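2-amino-4-hydroxy-6-hydroxymethyldihydropteridine pyrophosphokinase (Haemophilus influenzae, PDB 1CBK) probably transfers pyrophosphate from ATP to 6-hydroxymethyl-7,8-dihydropterin, yielding AMP and the pterin diphosphate, a step of folate biosynthesis. Local coordinates at residues 6-11 and 17-22; 81-86 and 93-98. All blocks are in the same frame, centred on the assembly; numbering follows the deposited sequence.

Contact 1: 6-11 and 17-22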
# COMPACT_ATOMS: atom_id res chain seq x y z
N ILE A 6 -10.55 -13.47 0.77
CA ILE A 6 -11.24 -12.18 0.73
C ILE A 6 -10.99 -11.40 2.02
O ILE A 6 -11.12 -11.94 3.12
CB ILE A 6 -12.77 -12.40 0.52
CG1 ILE A 6 -13.00 -13.12 -0.82
CG2 ILE A 6 -13.55 -11.06 0.57
CD1 ILE A 6 -14.39 -13.65 -0.98
N ALA A 7 -10.59 -10.14 1.87
CA ALA A 7 -10.33 -9.27 3.02
C ALA A 7 -11.60 -8.44 3.26
O ALA A 7 -12.23 -7.97 2.30
CB ALA A 7 -9.13 -8.34 2.73
N LEU A 8 -11.99 -8.30 4.52
CA LEU A 8 -13.18 -7.51 4.88
C LEU A 8 -12.80 -6.46 5.92
O LEU A 8 -12.07 -6.75 6.86
CB LEU A 8 -14.29 -8.41 5.47
CG LEU A 8 -14.82 -9.65 4.75
CD1 LEU A 8 -13.94 -10.86 5.05
CD2 LEU A 8 -16.26 -9.88 5.18
N GLY A 9 -13.36 -5.26 5.79
CA GLY A 9 -13.07 -4.21 6.75
C GLY A 9 -14.24 -3.26 6.87
O GLY A 9 -15.02 -3.11 5.93
N SER A 10 -14.41 -2.64 8.04
CA SER A 10 -15.51 -1.69 8.26
C SER A 10 -15.24 -0.87 9.49
O SER A 10 -14.64 -1.38 10.44
CB SER A 10 -16.85 -2.42 8.47
OG SER A 10 -17.88 -1.56 8.96
N ASN A 11 -15.62 0.39 9.48
CA ASN A 11 -15.48 1.21 10.68
C ASN A 11 -16.70 2.14 10.86
O ASN A 11 -16.65 3.10 11.63
CB ASN A 11 -14.17 2.03 10.73
CG ASN A 11 -14.17 3.25 9.83
OD1 ASN A 11 -14.85 3.30 8.80
ND2 ASN A 11 -13.35 4.22 10.18
N GLU A 17 -21.41 -6.08 12.84
CA GLU A 17 -22.62 -6.49 12.16
C GLU A 17 -22.44 -6.44 10.63
O GLU A 17 -22.92 -7.32 9.90
CB GLU A 17 -23.79 -5.60 12.60
CG GLU A 17 -25.15 -5.99 12.02
CD GLU A 17 -26.27 -5.09 12.53
OE1 GLU A 17 -26.48 -4.02 11.96
OE2 GLU A 17 -26.94 -5.43 13.52
N GLN A 18 -21.77 -5.41 10.13
CA GLN A 18 -21.49 -5.30 8.70
C GLN A 18 -20.69 -6.53 8.20
O GLN A 18 -20.96 -7.08 7.13
CB GLN A 18 -20.68 -4.02 8.41
CG GLN A 18 -21.40 -2.73 8.77
CD GLN A 18 -22.41 -2.29 7.73
OE1 GLN A 18 -22.45 -2.81 6.61
NE2 GLN A 18 -23.22 -1.29 8.08
N LEU A 19 -19.69 -6.94 8.97
CA LEU A 19 -18.86 -8.11 8.62
C LEU A 19 -19.69 -9.39 8.67
O LEU A 19 -19.59 -10.21 7.76
CB LEU A 19 -17.62 -8.20 9.52
CG LEU A 19 -16.32 -7.62 8.93
CD1 LEU A 19 -16.51 -6.25 8.33
CD2 LEU A 19 -15.25 -7.61 9.98
N HIS A 20 -20.52 -9.56 9.70
CA HIS A 20 -21.36 -10.77 9.78
C HIS A 20 -22.33 -10.81 8.60
O HIS A 20 -22.51 -11.85 7.96
CB HIS A 20 -22.15 -10.84 11.09
CG HIS A 20 -21.32 -11.22 12.28
ND1 HIS A 20 -20.43 -12.27 12.26
CD2 HIS A 20 -21.28 -10.72 13.54
CE1 HIS A 20 -19.88 -12.40 13.46
NE2 HIS A 20 -20.38 -11.47 14.25
N ALA A 21 -22.92 -9.67 8.26
CA ALA A 21 -23.84 -9.65 7.14
C ALA A 21 -23.12 -9.97 5.83
O ALA A 21 -23.66 -10.69 4.99
CB ALA A 21 -24.56 -8.30 7.03
N ALA A 22 -21.91 -9.44 5.66
CA ALA A 22 -21.15 -9.69 4.42
C ALA A 22 -20.72 -11.16 4.29
O ALA A 22 -20.75 -11.73 3.21
CB ALA A 22 -19.95 -8.75 4.34
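Strand 2-10 and helix 15-27 form a beta-alpha unit in which Leu8 and Ser10 of the strand meet Gln18, Leu19 and Ala22 on the inner face of the helix. The short axes come within 8.3 Å at 147°, so the helix runs back over the strand roughly antiparallel. Leu8 makes two apolar contacts: its CB lies 4.1 Å from Leu19 CG, and its CD2 reaches the methyl of Ala22 (CB) at 3.9 Å. Leu8 already leaves the backbone toward the helix; with CG anti to the carbonyl carbon (chi1 -53°), CD2 is placed at Ala22 CB. One branch of Leu19, CD1, lies against the strand beyond Leu8, 3.8 Å from Ser10 CB and 4.0 Å from Gly9 C. Toward the end of the strand, Ser10 OG touches Gln18 CG at 3.7 Å, a van der Waals contact of oxygen with aliphatic carbon; the hydroxyl's polar partner is Thr93 O, and Gln18 NE2 bonds Asn13 O. Gly9 touches the bound pterin analogue, and Leu96 and Leu23 also pack on Leu8. The pair is the first strand and helix of the ferredoxin-like alpha/beta fold of HPPK.

Contact 2: 81-86 and 93-98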
# COMPACT_ATOMS: atom_id res chain seq x y z
N GLN A 81 -25.87 -4.05 0.56
CA GLN A 81 -25.66 -3.84 1.99
C GLN A 81 -25.57 -2.32 2.24
O GLN A 81 -25.27 -1.87 3.35
CB GLN A 81 -24.39 -4.58 2.48
CG GLN A 81 -24.38 -4.73 3.99
CD GLN A 81 -23.36 -5.71 4.51
OE1 GLN A 81 -22.60 -5.41 5.44
NE2 GLN A 81 -23.37 -6.92 3.97
N GLY A 82 -25.86 -1.54 1.21
CA GLY A 82 -25.82 -0.08 1.33
C GLY A 82 -24.47 0.54 1.65
O GLY A 82 -24.40 1.47 2.45
N ARG A 83 -23.40 0.08 1.00
CA ARG A 83 -22.05 0.62 1.27
C ARG A 83 -21.93 2.13 1.12
O ARG A 83 -22.22 2.69 0.07
CB ARG A 83 -20.98 -0.06 0.39
CG ARG A 83 -19.58 0.56 0.53
CD ARG A 83 -18.53 -0.15 -0.34
NE ARG A 83 -17.17 0.37 -0.11
CZ ARG A 83 -16.67 1.45 -0.72
NH1 ARG A 83 -17.39 2.12 -1.62
NH2 ARG A 83 -15.45 1.86 -0.43
N VAL A 84 -21.43 2.77 2.16
CA VAL A 84 -21.23 4.21 2.20
C VAL A 84 -19.76 4.50 2.60
O VAL A 84 -19.24 3.89 3.54
CB VAL A 84 -22.17 4.85 3.28
CG1 VAL A 84 -21.68 6.24 3.68
CG2 VAL A 84 -23.59 4.90 2.77
N ARG A 85 -19.12 5.44 1.90
CA ARG A 85 -17.75 5.86 2.20
C ARG A 85 -17.83 7.38 2.37
O ARG A 85 -18.22 8.07 1.42
CB ARG A 85 -16.81 5.55 1.03
CG ARG A 85 -15.32 5.66 1.38
CD ARG A 85 -14.47 5.72 0.13
NE ARG A 85 -14.34 7.10 -0.34
CZ ARG A 85 -14.14 7.45 -1.60
NH1 ARG A 85 -14.08 6.52 -2.55
NH2 ARG A 85 -14.02 8.73 -1.93
N LEU A 86 -17.41 7.89 3.52
CA LEU A 86 -17.48 9.33 3.80
C LEU A 86 -16.39 10.25 3.22
O LEU A 86 -16.60 11.46 3.11
CB LEU A 86 -17.60 9.57 5.30
CG LEU A 86 -18.74 8.83 6.02
CD1 LEU A 86 -18.75 9.23 7.48
CD2 LEU A 86 -20.09 9.13 5.36
N THR A 93 -18.72 1.80 5.55
CA THR A 93 -19.50 0.77 6.22
C THR A 93 -18.98 -0.64 5.90
O THR A 93 -19.14 -1.55 6.70
CB THR A 93 -20.98 0.86 5.85
OG1 THR A 93 -21.11 0.81 4.43
CG2 THR A 93 -21.60 2.19 6.35
N LEU A 94 -18.36 -0.82 4.73
CA LEU A 94 -17.84 -2.12 4.31
C LEU A 94 -16.98 -2.08 3.05
O LEU A 94 -17.30 -1.38 2.09
CB LEU A 94 -19.02 -3.10 4.04
CG LEU A 94 -18.68 -4.53 3.56
CD1 LEU A 94 -18.21 -5.37 4.74
CD2 LEU A 94 -19.91 -5.16 2.91
N ASP A 95 -15.91 -2.86 3.06
CA ASP A 95 -15.02 -3.03 1.91
C ASP A 95 -14.73 -4.53 1.84
O ASP A 95 -14.37 -5.13 2.85
CB ASP A 95 -13.68 -2.28 2.09
CG ASP A 95 -13.64 -0.96 1.36
OD1 ASP A 95 -14.63 -0.58 0.72
OD2 ASP A 95 -12.59 -0.28 1.42
N LEU A 96 -14.94 -5.12 0.66
CA LEU A 96 -14.67 -6.54 0.39
C LEU A 96 -13.59 -6.50 -0.68
O LEU A 96 -13.77 -5.84 -1.70
CB LEU A 96 -15.91 -7.26 -0.16
CG LEU A 96 -17.11 -7.29 0.80
CD1 LEU A 96 -18.25 -8.10 0.18
CD2 LEU A 96 -16.67 -7.90 2.13
N ASP A 97 -12.46 -7.17 -0.46
CA ASP A 97 -11.36 -7.15 -1.44
C ASP A 97 -10.82 -8.57 -1.73
O ASP A 97 -10.57 -9.33 -0.80
CB ASP A 97 -10.19 -6.31 -0.91
CG ASP A 97 -10.49 -4.82 -0.88
OD1 ASP A 97 -10.85 -4.26 -1.94
OD2 ASP A 97 -10.36 -4.21 0.20
N ILE A 98 -10.66 -8.92 -3.00
CA ILE A 98 -10.10 -10.22 -3.35
C ILE A 98 -8.58 -10.13 -3.17
O ILE A 98 -7.91 -9.37 -3.86
CB ILE A 98 -10.39 -10.62 -4.82
CG1 ILE A 98 -11.89 -10.64 -5.10
CG2 ILE A 98 -9.81 -12.02 -5.07
CD1 ILE A 98 -12.25 -10.56 -6.59
O HOH W 1 -22.72 -1.37 4.35
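One carboxylate oxygen, Asp95 OD1, is gripped by two nitrogens of the same arginine: Arg83 NE and Arg83 NH2 each lie 2.8 Å from it. The guanidinium approaches side-on, and its plane is only 9° from that of the carboxylate. Both bonds are bent, however, with N-H...O angles of 137° at NE and 135° at NH2. NH2 uses the syn lone pair of OD1, whereas NE meets the oxygen nearly along its C-O axis. Arg83 reaches this position as an extended chain, with CG anti to the backbone N, which lays CG, CD and NE alongside Leu94 O. That carbonyl lies at the guanidinium edge, in its plane, and receives a second, weak bond from Arg83 NE at 2.8 Å. The other Asp95 oxygen, OD2, is in a salt bridge with Arg92, so the carboxylate is held between two arginines.

Behind the salt bridge, Thr93 pins the backbone of the loop. Its OG1 accepts from Val84 N at 3.0 Å, while Thr93 N donates to Val84 O at 2.9 Å. A water bridges OG1, which donates to it, and Gln81 O. Gly82, with positive phi, is the C' residue of the Schellman motif that ends helix 67-80, from which the loop departs. Asp95 touches the bound pterin analogue, so its salt bridges with Arg83 and Arg92 tie the helix-to-strand loop to the pterin-pocket end of strand 95-101.

Overall arrangement
The two contacts meet in the same sheet, where strands 2-10 and 95-101 are antiparallel neighbours, and their centres lie 8 Å apart. Contact 1 is a buried one: five of its six touching residues are buried, and it joins strand to helix mainly by apolar packing. Contact 2 is only partly buried, with two buried and two exposed among seven, and joins a loop to the start of a strand at the edge of the sheet within this chain, by a salt bridge and hydrogen bonds of the backbone and of a threonine hydroxyl. A probable sheet hydrogen bond, Ala7 N to Asp97 O at 2.8 Å, ties them directly. Each contributes one residue to the pterin pocket, Gly9 and Asp95, which pair through their backbones.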